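Local atomic coordinates of ThiJ/PfpI family protein (Francisella tularensis subsp. novicida, PDB entry 4P5P), a protein that probably acts as a glyoxalase III-type lyase of the DJ-1/PfpI family, and may be a cysteine protease and virulence factor. Residues G134-I139 with F174-S179; N148-K153 with A183-S188; E154-S159 with I203-N208. All blocks are in the same frame, centred on the assembly; numbering follows the deposited sequence.

Interaction 1 (G134-I139 with F174-S179)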
ATOM      1  N   GLY A 134       0.252  -1.544   4.252  1.00 11.13           N
ATOM      2  CA  GLY A 134      -0.630  -0.855   3.322  1.00 11.27           C
ATOM      3  C   GLY A 134      -1.998  -1.511   3.195  1.00 10.34           C
ATOM      4  O   GLY A 134      -2.976  -0.874   2.809  1.00  9.89           O
ATOM      5  N   VAL A 135      -2.079  -2.799   3.518  1.00 10.22           N
ATOM      6  CA  VAL A 135      -3.346  -3.509   3.463  1.00 11.05           C
ATOM      7  C   VAL A 135      -4.335  -2.911   4.489  1.00 10.76           C
ATOM      8  O   VAL A 135      -5.547  -3.113   4.377  1.00 10.84           O
ATOM      9  CB  VAL A 135      -3.130  -5.043   3.688  1.00 11.62           C
ATOM     10  CG1 VAL A 135      -4.438  -5.803   3.514  1.00 12.75           C
ATOM     11  CG2 VAL A 135      -2.083  -5.571   2.698  1.00 13.20           C
ATOM     12  N   ALA A 136      -3.830  -2.126   5.446  1.00 11.39           N
ATOM     13  CA  ALA A 136      -4.709  -1.382   6.371  1.00 12.12           C
ATOM     14  C   ALA A 136      -5.698  -0.484   5.619  1.00 11.28           C
ATOM     15  O   ALA A 136      -6.766  -0.141   6.138  1.00 13.03           O
ATOM     16  CB  ALA A 136      -3.882  -0.544   7.337  1.00 11.24           C
ATOM     17  N   ALA A 137      -5.335  -0.088   4.400  1.00 10.16           N
ATOM     18  CA  ALA A 137      -6.232   0.709   3.555  1.00  9.79           C
ATOM     19  C   ALA A 137      -7.550   0.016   3.254  1.00 10.17           C
ATOM     20  O   ALA A 137      -8.544   0.680   2.980  1.00 10.10           O
ATOM     21  CB  ALA A 137      -5.566   1.062   2.238  1.00 10.15           C
ATOM     22  N   LEU A 138      -7.563  -1.315   3.275  1.00 10.74           N
ATOM     23  CA  LEU A 138      -8.727  -2.071   2.788  1.00 11.34           C
ATOM     24  C   LEU A 138      -9.669  -2.556   3.872  1.00 12.74           C
ATOM     25  O   LEU A 138     -10.782  -2.989   3.580  1.00 12.11           O
ATOM     26  CB  LEU A 138      -8.261  -3.273   1.967  1.00 12.43           C
ATOM     27  CG  LEU A 138      -7.265  -2.991   0.844  1.00 12.46           C
ATOM     28  CD1 LEU A 138      -6.967  -4.281   0.092  1.00 14.02           C
ATOM     29  CD2 LEU A 138      -7.789  -1.919  -0.110  1.00 13.49           C
ATOM     30  N   ILE A 139      -9.227  -2.496   5.121  1.00 13.03           N
ATOM     31  CA  ILE A 139      -9.998  -3.072   6.233  1.00 13.84           C
ATOM     32  C   ILE A 139     -11.451  -2.568   6.300  1.00 12.61           C
ATOM     33  O   ILE A 139     -12.373  -3.360   6.477  1.00 15.16           O
ATOM     34  CB  ILE A 139      -9.322  -2.769   7.569  1.00 13.65           C
ATOM     35  CG1 ILE A 139      -7.921  -3.395   7.637  1.00 14.94           C
ATOM     36  CG2 ILE A 139     -10.139  -3.307   8.731  1.00 15.67           C
ATOM     37  CD1 ILE A 139      -7.083  -2.781   8.734  1.00 15.33           C
ATOM     38  N   PHE A 174      -3.320  -1.372  16.363  1.00 18.65           N
ATOM     39  CA  PHE A 174      -4.154  -2.560  16.242  1.00 17.95           C
ATOM     40  C   PHE A 174      -3.329  -3.572  15.469  1.00 17.30           C
ATOM     41  O   PHE A 174      -2.335  -3.210  14.845  1.00 17.71           O
ATOM     42  CB  PHE A 174      -5.479  -2.257  15.528  1.00 17.95           C
ATOM     43  CG  PHE A 174      -5.302  -1.773  14.116  1.00 17.15           C
ATOM     44  CD1 PHE A 174      -5.124  -0.426  13.855  1.00 18.09           C
ATOM     45  CD2 PHE A 174      -5.294  -2.662  13.054  1.00 16.18           C
ATOM     46  CE1 PHE A 174      -4.941   0.034  12.557  1.00 18.07           C
ATOM     47  CE2 PHE A 174      -5.120  -2.216  11.758  1.00 17.21           C
ATOM     48  CZ  PHE A 174      -4.938  -0.855  11.510  1.00 17.70           C
ATOM     49  N   SER A 175      -3.716  -4.839  15.545  1.00 17.89           N
ATOM     50  CA  SER A 175      -3.084  -5.879  14.754  1.00 16.77           C
ATOM     51  C   SER A 175      -3.732  -5.914  13.374  1.00 15.26           C
ATOM     52  O   SER A 175      -4.940  -6.125  13.243  1.00 15.79           O
ATOM     53  CB  SER A 175      -3.207  -7.243  15.442  1.00 17.45           C
ATOM     54  OG  SER A 175      -3.210  -8.283  14.486  1.00 19.28           O
ATOM     55  N   LEU A 176      -2.925  -5.710  12.345  1.00 14.44           N
ATOM     56  CA  LEU A 176      -3.429  -5.729  10.981  1.00 13.97           C
ATOM     57  C   LEU A 176      -4.079  -7.066  10.630  1.00 15.07           C
ATOM     58  O   LEU A 176      -5.183  -7.100  10.106  1.00 15.10           O
ATOM     59  CB  LEU A 176      -2.295  -5.422  10.010  1.00 14.35           C
ATOM     60  CG  LEU A 176      -2.665  -5.491   8.531  1.00 14.43           C
ATOM     61  CD1 LEU A 176      -3.831  -4.562   8.182  1.00 15.68           C
ATOM     62  CD2 LEU A 176      -1.461  -5.135   7.709  1.00 13.87           C
ATOM     63  N   GLU A 177      -3.364  -8.159  10.897  1.00 16.43           N
ATOM     64  CA  GLU A 177      -3.903  -9.490  10.674  1.00 16.08           C
ATOM     65  C   GLU A 177      -5.247  -9.684  11.373  1.00 15.26           C
ATOM     66  O   GLU A 177      -6.214 -10.154  10.769  1.00 14.89           O
ATOM     67  CB  GLU A 177      -2.897 -10.550  11.150  1.00 17.31           C
ATOM     68  CG  GLU A 177      -3.436 -11.968  11.107  1.00 17.84           C
ATOM     69  CD  GLU A 177      -2.383 -13.030  11.415  1.00 19.68           C
ATOM     70  OE1 GLU A 177      -2.793 -14.188  11.623  1.00 20.35           O
ATOM     71  OE2 GLU A 177      -1.170 -12.727  11.440  1.00 20.25           O
ATOM     72  N   ASP A 178      -5.305  -9.336  12.653  1.00 15.40           N
ATOM     73  CA  ASP A 178      -6.536  -9.532  13.413  1.00 17.12           C
ATOM     74  C   ASP A 178      -7.674  -8.690  12.810  1.00 16.57           C
ATOM     75  O   ASP A 178      -8.822  -9.134  12.734  1.00 17.05           O
ATOM     76  CB  ASP A 178      -6.338  -9.178  14.890  1.00 17.82           C
ATOM     77  CG  ASP A 178      -5.373 -10.128  15.613  1.00 20.61           C
ATOM     78  OD1 ASP A 178      -4.945 -11.143  15.031  1.00 21.29           O
ATOM     79  OD2 ASP A 178      -5.049  -9.863  16.786  1.00 21.23           O
ATOM     80  N   SER A 179      -7.353  -7.479  12.363  1.00 15.41           N
ATOM     81  CA  SER A 179      -8.378  -6.592  11.798  1.00 16.17           C
ATOM     82  C   SER A 179      -8.940  -7.097  10.481  1.00 15.59           C
ATOM     83  O   SER A 179     -10.119  -6.930  10.198  1.00 14.88           O
ATOM     84  CB  SER A 179      -7.823  -5.186  11.597  1.00 19.76           C
ATOM     85  OG  SER A 179      -7.850  -4.455  12.801  1.00 24.16           O
TER
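Ile139, Ala136 and Val135 meet Phe174, Leu176 and Ser179 in a buried, largely apolar contact between the helically wound residues that follow strand 127-130 and the start of helix 176-182. Ile139 contributes most, chiefly through its terminal methyl. CD1 lies 3.6 Å from Phe174 CE2; the two side chains reach toward each other tip to tip, the methyl standing oblique to the ring. The same Ile139 CD1 is 3.7 Å from Leu176 CD1, where the side chains cross obliquely, and 3.8 Å from Ser179 CB, so one methyl is shared among three residues of the opposing segment. With CG2 of Ile139 anti to its backbone N, the second branch comes 3.9 Å from Ser179 O. Phe174 CG sits between its own backbone N and carbonyl carbon (chi1 62°), and the edge of the ring is turned to Ala136, with CZ 4.3 Å from Ala136 CB. Leu176 CD1 rests 3.7 Å from the backbone N of Ala136, while its CD2 is 4.4 Å from Val135 CB. The helix is started by Ser175, the N-cap, whose OG accepts from Asp178 N at 3.0 Å; Asn160 hydrogen-bonds to the side chains of Ser175, Glu177 and Asp178 in this first turn. Phe174 and Leu176 both touch Met105 of helix 104-107, and Leu138 packs against Ile128 and Ile203 of the central sheet. Cys132, oxidised to 3-sulfinoalanine, lies two residues before Gly134. This order of strand 127-130, Cys132 and helically wound residues is consistent with the nucleophile elbow of the DJ-1/PfpI family, and helix 176-182 packs beside its helical arm.

Interaction 2 (N148-K153 with A183-S188)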
ATOM      1  N   ASN A 148     -18.266  -4.883   4.384  1.00 13.43           N
ATOM      2  CA  ASN A 148     -16.876  -4.786   3.944  0.56 12.77           C
ATOM      3  C   ASN A 148     -16.641  -5.485   2.609  1.00 12.64           C
ATOM      4  O   ASN A 148     -17.008  -6.637   2.441  1.00 13.80           O
ATOM      5  CB  ASN A 148     -15.949  -5.386   4.994  0.56 14.07           C
ATOM      6  CG  ASN A 148     -16.062  -4.701   6.339  0.56 14.17           C
ATOM      7  OD1 ASN A 148     -17.034  -4.894   7.076  0.56 14.24           O
ATOM      8  ND2 ASN A 148     -15.055  -3.904   6.677  0.56 15.17           N
ATOM      9  N   ILE A 149     -16.007  -4.806   1.666  1.00 13.28           N
ATOM     10  CA  ILE A 149     -15.831  -5.428   0.358  1.00 13.67           C
ATOM     11  C   ILE A 149     -14.814  -6.571   0.382  1.00 14.21           C
ATOM     12  O   ILE A 149     -14.819  -7.395  -0.540  1.00 14.46           O
ATOM     13  CB  ILE A 149     -15.418  -4.409  -0.749  1.00 15.27           C
ATOM     14  CG1 ILE A 149     -14.013  -3.820  -0.506  1.00 15.94           C
ATOM     15  CG2 ILE A 149     -16.487  -3.337  -0.878  1.00 16.52           C
ATOM     16  CD1 ILE A 149     -13.439  -3.056  -1.702  1.00 16.16           C
ATOM     17  N   ILE A 150     -13.962  -6.638   1.406  1.00 13.63           N
ATOM     18  CA  ILE A 150     -13.014  -7.745   1.485  1.00 14.74           C
ATOM     19  C   ILE A 150     -13.572  -8.950   2.235  1.00 15.04           C
ATOM     20  O   ILE A 150     -12.871  -9.957   2.355  1.00 16.47           O
ATOM     21  CB  ILE A 150     -11.663  -7.348   2.149  1.00 14.85           C
ATOM     22  CG1 ILE A 150     -11.833  -7.010   3.635  1.00 14.81           C
ATOM     23  CG2 ILE A 150     -11.017  -6.198   1.387  1.00 15.70           C
ATOM     24  CD1 ILE A 150     -10.519  -6.731   4.334  1.00 16.27           C
ATOM     25  N   ARG A 151     -14.809  -8.884   2.724  1.00 15.35           N
ATOM     26  CA  ARG A 151     -15.387 -10.068   3.379  1.00 15.17           C
ATOM     27  C   ARG A 151     -15.418 -11.239   2.397  1.00 16.49           C
ATOM     28  O   ARG A 151     -15.737 -11.077   1.227  1.00 17.70           O
ATOM     29  CB  ARG A 151     -16.789  -9.788   3.936  1.00 15.01           C
ATOM     30  CG  ARG A 151     -17.901  -9.681   2.914  1.00 16.21           C
ATOM     31  CD  ARG A 151     -19.102  -8.981   3.559  1.00 15.72           C
ATOM     32  NE  ARG A 151     -20.320  -9.003   2.754  1.00 16.47           N
ATOM     33  CZ  ARG A 151     -20.512  -8.294   1.648  1.00 15.06           C
ATOM     34  NH1 ARG A 151     -19.551  -7.505   1.178  1.00 15.23           N
ATOM     35  NH2 ARG A 151     -21.679  -8.372   1.012  1.00 15.59           N
ATOM     36  N   ASP A 152     -15.038 -12.407   2.904  1.00 18.52           N
ATOM     37  CA  ASP A 152     -15.020 -13.663   2.151  1.00 20.08           C
ATOM     38  C   ASP A 152     -13.930 -13.708   1.075  1.00 20.54           C
ATOM     39  O   ASP A 152     -13.879 -14.654   0.287  1.00 22.54           O
ATOM     40  CB  ASP A 152     -16.395 -13.935   1.512  1.00 22.03           C
ATOM     41  CG  ASP A 152     -17.516 -13.953   2.537  1.00 25.72           C
ATOM     42  OD1 ASP A 152     -17.263 -14.428   3.661  1.00 26.00           O
ATOM     43  OD2 ASP A 152     -18.642 -13.497   2.224  1.00 28.76           O
ATOM     44  N   LYS A 153     -13.042 -12.718   1.046  1.00 18.02           N
ATOM     45  CA  LYS A 153     -11.971 -12.702   0.056  0.57 18.02           C
ATOM     46  C   LYS A 153     -10.648 -13.125   0.680  1.00 17.32           C
ATOM     47  O   LYS A 153     -10.384 -12.855   1.849  1.00 17.07           O
ATOM     48  CB  LYS A 153     -11.863 -11.320  -0.587  0.57 19.28           C
ATOM     49  CG  LYS A 153     -13.092 -11.012  -1.442  0.57 21.49           C
ATOM     50  CD  LYS A 153     -12.930  -9.786  -2.302  0.57 22.97           C
ATOM     51  CE  LYS A 153     -14.136  -9.602  -3.225  0.57 24.02           C
ATOM     52  NZ  LYS A 153     -15.425  -9.493  -2.477  0.57 24.45           N
ATOM     53  N   ALA A 183     -12.788  -8.140   9.800  1.00 16.23           N
ATOM     54  CA  ALA A 183     -13.512  -7.575   8.666  1.00 15.53           C
ATOM     55  C   ALA A 183     -14.205  -8.642   7.811  1.00 15.38           C
ATOM     56  O   ALA A 183     -14.993  -8.319   6.921  1.00 16.18           O
ATOM     57  CB  ALA A 183     -12.580  -6.755   7.811  1.00 14.68           C
ATOM     58  N   GLY A 184     -13.884  -9.905   8.070  1.00 15.44           N
ATOM     59  CA  GLY A 184     -14.504 -11.014   7.367  1.00 15.90           C
ATOM     60  C   GLY A 184     -13.660 -11.600   6.251  1.00 16.04           C
ATOM     61  O   GLY A 184     -14.096 -12.503   5.537  1.00 17.12           O
ATOM     62  N   ALA A 185     -12.451 -11.082   6.080  1.00 16.03           N
ATOM     63  CA  ALA A 185     -11.550 -11.616   5.061  1.00 15.87           C
ATOM     64  C   ALA A 185     -10.968 -12.962   5.486  1.00 16.64           C
ATOM     65  O   ALA A 185     -10.954 -13.304   6.678  1.00 17.28           O
ATOM     66  CB  ALA A 185     -10.422 -10.628   4.764  1.00 15.99           C
ATOM     67  N   LYS A 186     -10.515 -13.722   4.491  1.00 15.99           N
ATOM     68  CA  LYS A 186      -9.811 -14.981   4.714  1.00 17.84           C
ATOM     69  C   LYS A 186      -8.330 -14.673   4.674  1.00 16.77           C
ATOM     70  O   LYS A 186      -7.741 -14.601   3.592  1.00 16.52           O
ATOM     71  CB  LYS A 186     -10.198 -16.008   3.651  1.00 20.66           C
ATOM     72  CG  LYS A 186     -11.687 -16.339   3.671  1.00 23.34           C
ATOM     73  CD  LYS A 186     -12.120 -17.153   2.473  1.00 26.26           C
ATOM     74  CE  LYS A 186     -13.634 -17.290   2.447  1.00 29.05           C
ATOM     75  NZ  LYS A 186     -14.106 -18.058   1.263  1.00 30.51           N
ATOM     76  N   TYR A 187      -7.744 -14.468   5.853  1.00 14.14           N
ATOM     77  CA  TYR A 187      -6.342 -14.110   5.982  1.00 15.90           C
ATOM     78  C   TYR A 187      -5.440 -15.325   5.977  1.00 15.66           C
ATOM     79  O   TYR A 187      -5.722 -16.317   6.642  1.00 17.06           O
ATOM     80  CB  TYR A 187      -6.083 -13.319   7.268  1.00 15.03           C
ATOM     81  CG  TYR A 187      -4.621 -12.914   7.397  1.00 15.63           C
ATOM     82  CD1 TYR A 187      -3.692 -13.766   7.976  1.00 14.92           C
ATOM     83  CD2 TYR A 187      -4.161 -11.706   6.880  1.00 16.60           C
ATOM     84  CE1 TYR A 187      -2.368 -13.426   8.068  1.00 15.79           C
ATOM     85  CE2 TYR A 187      -2.821 -11.352   6.974  1.00 16.96           C
ATOM     86  CZ  TYR A 187      -1.925 -12.231   7.566  1.00 16.86           C
ATOM     87  OH  TYR A 187      -0.585 -11.951   7.687  1.00 18.07           O
ATOM     88  N   SER A 188      -4.347 -15.224   5.236  1.00 15.51           N
ATOM     89  CA  SER A 188      -3.283 -16.226   5.306  1.00 14.49           C
ATOM     90  C   SER A 188      -1.931 -15.557   5.149  1.00 15.62           C
ATOM     91  O   SER A 188      -1.839 -14.410   4.707  1.00 16.42           O
ATOM     92  CB  SER A 188      -3.453 -17.306   4.237  1.00 15.31           C
ATOM     93  OG  SER A 188      -3.238 -16.796   2.938  1.00 16.73           O
TER
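Ala183 and Gly184 meet Asn148, Ile150, Arg151 and Asp152 where the chain leaves helix 176-182. Ala183 CB lies 4.0 Å from Ile150 CD1, and its carbonyl O rests 3.6 Å from Asn148 CB; the amide of Asn148 has its main polar partner elsewhere, in Lys142. Gly184 follows with positive phi (100°) in a Schellman motif that ends the helix. Lacking a side chain on the side facing the other segment, it lets the backbones close to 4.2 Å between Gly184 CA and Arg151 CA. Its carbonyl O accepts a nearly straight bond from Asp152 N, 2.8 Å long with 176° at the hydrogen. Ala185 continues the close backbone packing: its CA makes a CA-H...O contact with Ile150 O at 3.4 Å, and its CB lies 3.9 Å from Ile150 CD1, which thus touches the alanines at positions 183 and 185 alike. Lys186 N then donates to Lys153 O at 2.8 Å. The Lys186 side chain, extended beyond CG, passes the carbonyl of Asp152, and its NZ remains 5.4 Å from Asp152 OD1, not a salt bridge though the charges may still attract. The facing segment is shaped by two successive beta turns, type I from Asn148 to Arg151 and type II from Ile150 to Lys153. Asn148 O is gripped by Arg151 N and Arg151 NH1 from opposite faces of its plane, while Lys153 NZ donates to Ile149 O. Beyond this point Lys186 and Ser188 both bond to the backbone of Val155. Strands 154-155 and 186-187 are thus parallel neighbours linked through helices, the hallmark of a beta-alpha-beta crossover, here a small one apart from the main sheet.

Interaction 3 (E154-S159 with I203-N208)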
ATOM      1  N   GLU A 154      -9.837 -13.814  -0.118  1.00 17.40           N
ATOM      2  CA  GLU A 154      -8.517 -14.241   0.313  1.00 18.03           C
ATOM      3  C   GLU A 154      -7.541 -13.078   0.238  1.00 17.12           C
ATOM      4  O   GLU A 154      -7.348 -12.488  -0.824  1.00 17.93           O
ATOM      5  CB  GLU A 154      -8.031 -15.408  -0.540  1.00 19.97           C
ATOM      6  CG  GLU A 154      -9.011 -16.562  -0.499  1.00 23.88           C
ATOM      7  CD  GLU A 154      -8.495 -17.813  -1.156  1.00 29.56           C
ATOM      8  OE1 GLU A 154      -9.274 -18.787  -1.257  1.00 32.52           O
ATOM      9  OE2 GLU A 154      -7.317 -17.826  -1.572  1.00 32.55           O
ATOM     10  N   VAL A 155      -6.967 -12.747   1.385  1.00 15.31           N
ATOM     11  CA  VAL A 155      -6.007 -11.661   1.502  1.00 13.38           C
ATOM     12  C   VAL A 155      -4.809 -12.078   2.347  1.00 13.98           C
ATOM     13  O   VAL A 155      -4.844 -13.082   3.078  1.00 14.70           O
ATOM     14  CB  VAL A 155      -6.637 -10.384   2.145  1.00 13.56           C
ATOM     15  CG1 VAL A 155      -7.879  -9.942   1.398  1.00 12.76           C
ATOM     16  CG2 VAL A 155      -6.951 -10.609   3.632  1.00 14.53           C
ATOM     17  N   THR A 156      -3.740 -11.301   2.228  1.00 13.39           N
ATOM     18  CA  THR A 156      -2.640 -11.342   3.170  1.00 13.56           C
ATOM     19  C   THR A 156      -2.260  -9.911   3.530  1.00 14.40           C
ATOM     20  O   THR A 156      -3.001  -8.968   3.209  1.00 13.57           O
ATOM     21  CB  THR A 156      -1.426 -12.123   2.595  1.00 14.26           C
ATOM     22  OG1 THR A 156      -0.441 -12.315   3.615  1.00 15.48           O
ATOM     23  CG2 THR A 156      -0.807 -11.395   1.407  1.00 14.11           C
ATOM     24  N   GLY A 157      -1.125  -9.765   4.203  1.00 14.52           N
ATOM     25  CA  GLY A 157      -0.661  -8.490   4.726  1.00 14.45           C
ATOM     26  C   GLY A 157       0.342  -8.792   5.821  1.00 15.27           C
ATOM     27  O   GLY A 157       0.543  -9.957   6.154  1.00 16.41           O
ATOM     28  N   PHE A 158       0.985  -7.765   6.372  1.00 15.28           N
ATOM     29  CA  PHE A 158       2.040  -7.956   7.367  1.00 16.15           C
ATOM     30  C   PHE A 158       1.531  -8.816   8.530  1.00 16.96           C
ATOM     31  O   PHE A 158       0.529  -8.491   9.166  1.00 17.17           O
ATOM     32  CB  PHE A 158       2.534  -6.593   7.857  1.00 17.97           C
ATOM     33  CG  PHE A 158       3.920  -6.601   8.444  1.00 19.22           C
ATOM     34  CD1 PHE A 158       5.044  -6.630   7.623  1.00 20.47           C
ATOM     35  CD2 PHE A 158       4.107  -6.544   9.809  1.00 19.33           C
ATOM     36  CE1 PHE A 158       6.322  -6.609   8.167  1.00 21.49           C
ATOM     37  CE2 PHE A 158       5.372  -6.519  10.349  1.00 21.06           C
ATOM     38  CZ  PHE A 158       6.480  -6.550   9.528  1.00 21.91           C
ATOM     39  N   SER A 159       2.229  -9.910   8.815  1.00 17.52           N
ATOM     40  CA  SER A 159       1.707 -10.929   9.725  1.00 19.40           C
ATOM     41  C   SER A 159       1.997 -10.583  11.179  1.00 19.47           C
ATOM     42  O   SER A 159       2.923  -9.836  11.470  1.00 21.41           O
ATOM     43  CB  SER A 159       2.301 -12.299   9.384  1.00 21.32           C
ATOM     44  OG  SER A 159       3.667 -12.363   9.733  1.00 22.84           O
ATOM     45  N   ILE A 203      -8.481  -7.824  -6.200  1.00 13.08           N
ATOM     46  CA  ILE A 203      -7.891  -7.278  -4.991  1.00 14.16           C
ATOM     47  C   ILE A 203      -6.620  -8.078  -4.733  1.00 13.86           C
ATOM     48  O   ILE A 203      -6.684  -9.271  -4.438  1.00 14.09           O
ATOM     49  CB  ILE A 203      -8.836  -7.370  -3.785  1.00 15.00           C
ATOM     50  CG1 ILE A 203     -10.098  -6.546  -4.053  1.00 15.24           C
ATOM     51  CG2 ILE A 203      -8.121  -6.888  -2.516  1.00 16.78           C
ATOM     52  CD1 ILE A 203     -11.210  -6.756  -3.033  1.00 16.67           C
ATOM     53  N   ILE A 204      -5.480  -7.415  -4.852  1.00 13.32           N
ATOM     54  CA  ILE A 204      -4.184  -8.054  -4.784  1.00 13.32           C
ATOM     55  C   ILE A 204      -3.477  -7.570  -3.534  1.00 13.69           C
ATOM     56  O   ILE A 204      -3.240  -6.375  -3.378  1.00 14.41           O
ATOM     57  CB  ILE A 204      -3.342  -7.743  -6.034  1.00 14.65           C
ATOM     58  CG1 ILE A 204      -4.079  -8.258  -7.276  1.00 16.19           C
ATOM     59  CG2 ILE A 204      -1.963  -8.381  -5.916  1.00 14.65           C
ATOM     60  CD1 ILE A 204      -3.494  -7.777  -8.582  1.00 17.79           C
ATOM     61  N   THR A 205      -3.156  -8.487  -2.638  1.00 13.31           N
ATOM     62  CA  THR A 205      -2.464  -8.132  -1.412  1.00 12.84           C
ATOM     63  C   THR A 205      -1.149  -8.904  -1.292  1.00 13.62           C
ATOM     64  O   THR A 205      -0.982  -9.982  -1.867  1.00 14.20           O
ATOM     65  CB  THR A 205      -3.348  -8.380  -0.160  1.00 12.91           C
ATOM     66  OG1 THR A 205      -3.850  -9.719  -0.162  1.00 12.24           O
ATOM     67  CG2 THR A 205      -4.549  -7.430  -0.126  1.00 12.51           C
ATOM     68  N   ALA A 206      -0.204  -8.318  -0.578  1.00 12.53           N
ATOM     69  CA  ALA A 206       1.142  -8.867  -0.459  1.00 12.59           C
ATOM     70  C   ALA A 206       1.606  -8.690   0.979  1.00 12.68           C
ATOM     71  O   ALA A 206       1.204  -7.755   1.666  1.00 14.20           O
ATOM     72  CB  ALA A 206       2.092  -8.191  -1.434  1.00 12.94           C
ATOM     73  N   GLN A 207       2.443  -9.605   1.445  1.00 13.70           N
ATOM     74  CA  GLN A 207       2.683  -9.739   2.874  1.00 14.71           C
ATOM     75  C   GLN A 207       3.731  -8.786   3.460  1.00 15.06           C
ATOM     76  O   GLN A 207       3.549  -8.289   4.563  1.00 14.79           O
ATOM     77  CB  GLN A 207       3.094 -11.181   3.160  1.00 15.80           C
ATOM     78  CG  GLN A 207       3.269 -11.506   4.626  1.00 16.64           C
ATOM     79  CD  GLN A 207       3.519 -12.980   4.841  1.00 18.63           C
ATOM     80  OE1 GLN A 207       3.032 -13.814   4.079  1.00 18.79           O
ATOM     81  NE2 GLN A 207       4.286 -13.310   5.874  1.00 19.80           N
ATOM     82  N   ASN A 208       4.813  -8.534   2.726  1.00 14.10           N
ATOM     83  CA  ASN A 208       6.016  -7.952   3.310  1.00 14.12           C
ATOM     84  C   ASN A 208       6.882  -7.313   2.217  1.00 14.44           C
ATOM     85  O   ASN A 208       6.561  -7.419   1.040  1.00 14.19           O
ATOM     86  CB  ASN A 208       6.768  -9.043   4.086  1.00 16.16           C
ATOM     87  CG  ASN A 208       6.996 -10.279   3.258  1.00 17.09           C
ATOM     88  OD1 ASN A 208       7.228 -10.189   2.053  1.00 16.98           O
ATOM     89  ND2 ASN A 208       6.904 -11.459   3.893  1.00 19.20           N
TER
HETATM   90  O   HOH W   1      -6.053 -10.245  -1.863  1.00 15.05           O
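Gln207, Thr156 and Thr205 carry this buried contact, in which the chain from Glu154 to Ser159 runs past strand 203-206. Thr205 OG1 lies between its own backbone N and carbonyl carbon (chi1 53°) and accepts the direct hydrogen bond of the contact from Thr156 N, at 2.9 Å and 168°. Around that bond the packing is close, with Thr205 OG1 3.3 Å from Val155 CA and Thr205 CB 3.4 Å from Thr156 O. A water hydrogen-bonded to Thr205 OG1, Glu154 O and Ile203 O, each at 2.8 Å, fills the step where the two backbones do not pair directly. The Thr156 side chain divides its contacts: CG2 leans on the strand, 3.7 Å from Ala206 C, whereas OG1 lies beside Gln207 and hydrogen-bonds to Ser188 O. Gln207 crosses Thr156 at about a right angle. Its CG, anti to the backbone N (chi1 -175°), comes 3.5 Å from Gly157 O, and the extended chain continues to an amide whose OE1 is hydrogen-bonded to Ala190 N and whose NE2 is hydrogen-bonded to Glu162. At the far end the Gln207 carbonyl O receives a CA-H...O contact from Phe158 CA at 3.2 Å, while the Phe158 ring meets that of His133, next to the oxidised Cys132. Segment 154-159 is therefore joined to strand 203-206 by a side-chain hydroxyl and a water, not by sheet pairing, since the strand already has neighbours 127-130 and 197-200; the buried polar ends of Thr156 and Gln207 are satisfied by residues that lie between the two segments in sequence.

Overall arrangement
From the N terminus, the chain lays down most of the central sheet before reaching Gly134, just after strand 127-130. The first segments then come in order 134-139, 148-153 and 154-159, and their partners follow in the same order at 174-179, 183-188 and 203-208. All three loops therefore cross and none nests. Interaction 1 brings helix 176-182 back to the helical residues after Cys132; interaction 2 closes the next loop where that helix ends; interaction 3 ties the small 154-155/186-187 sheet to strand 203-206 of the central one. Tyr187 OH, probably hydrogen-bonded to Gly157 O, links interactions 2 and 3, while Val135 packs on Thr156 and Gly157 between interactions 1 and 3.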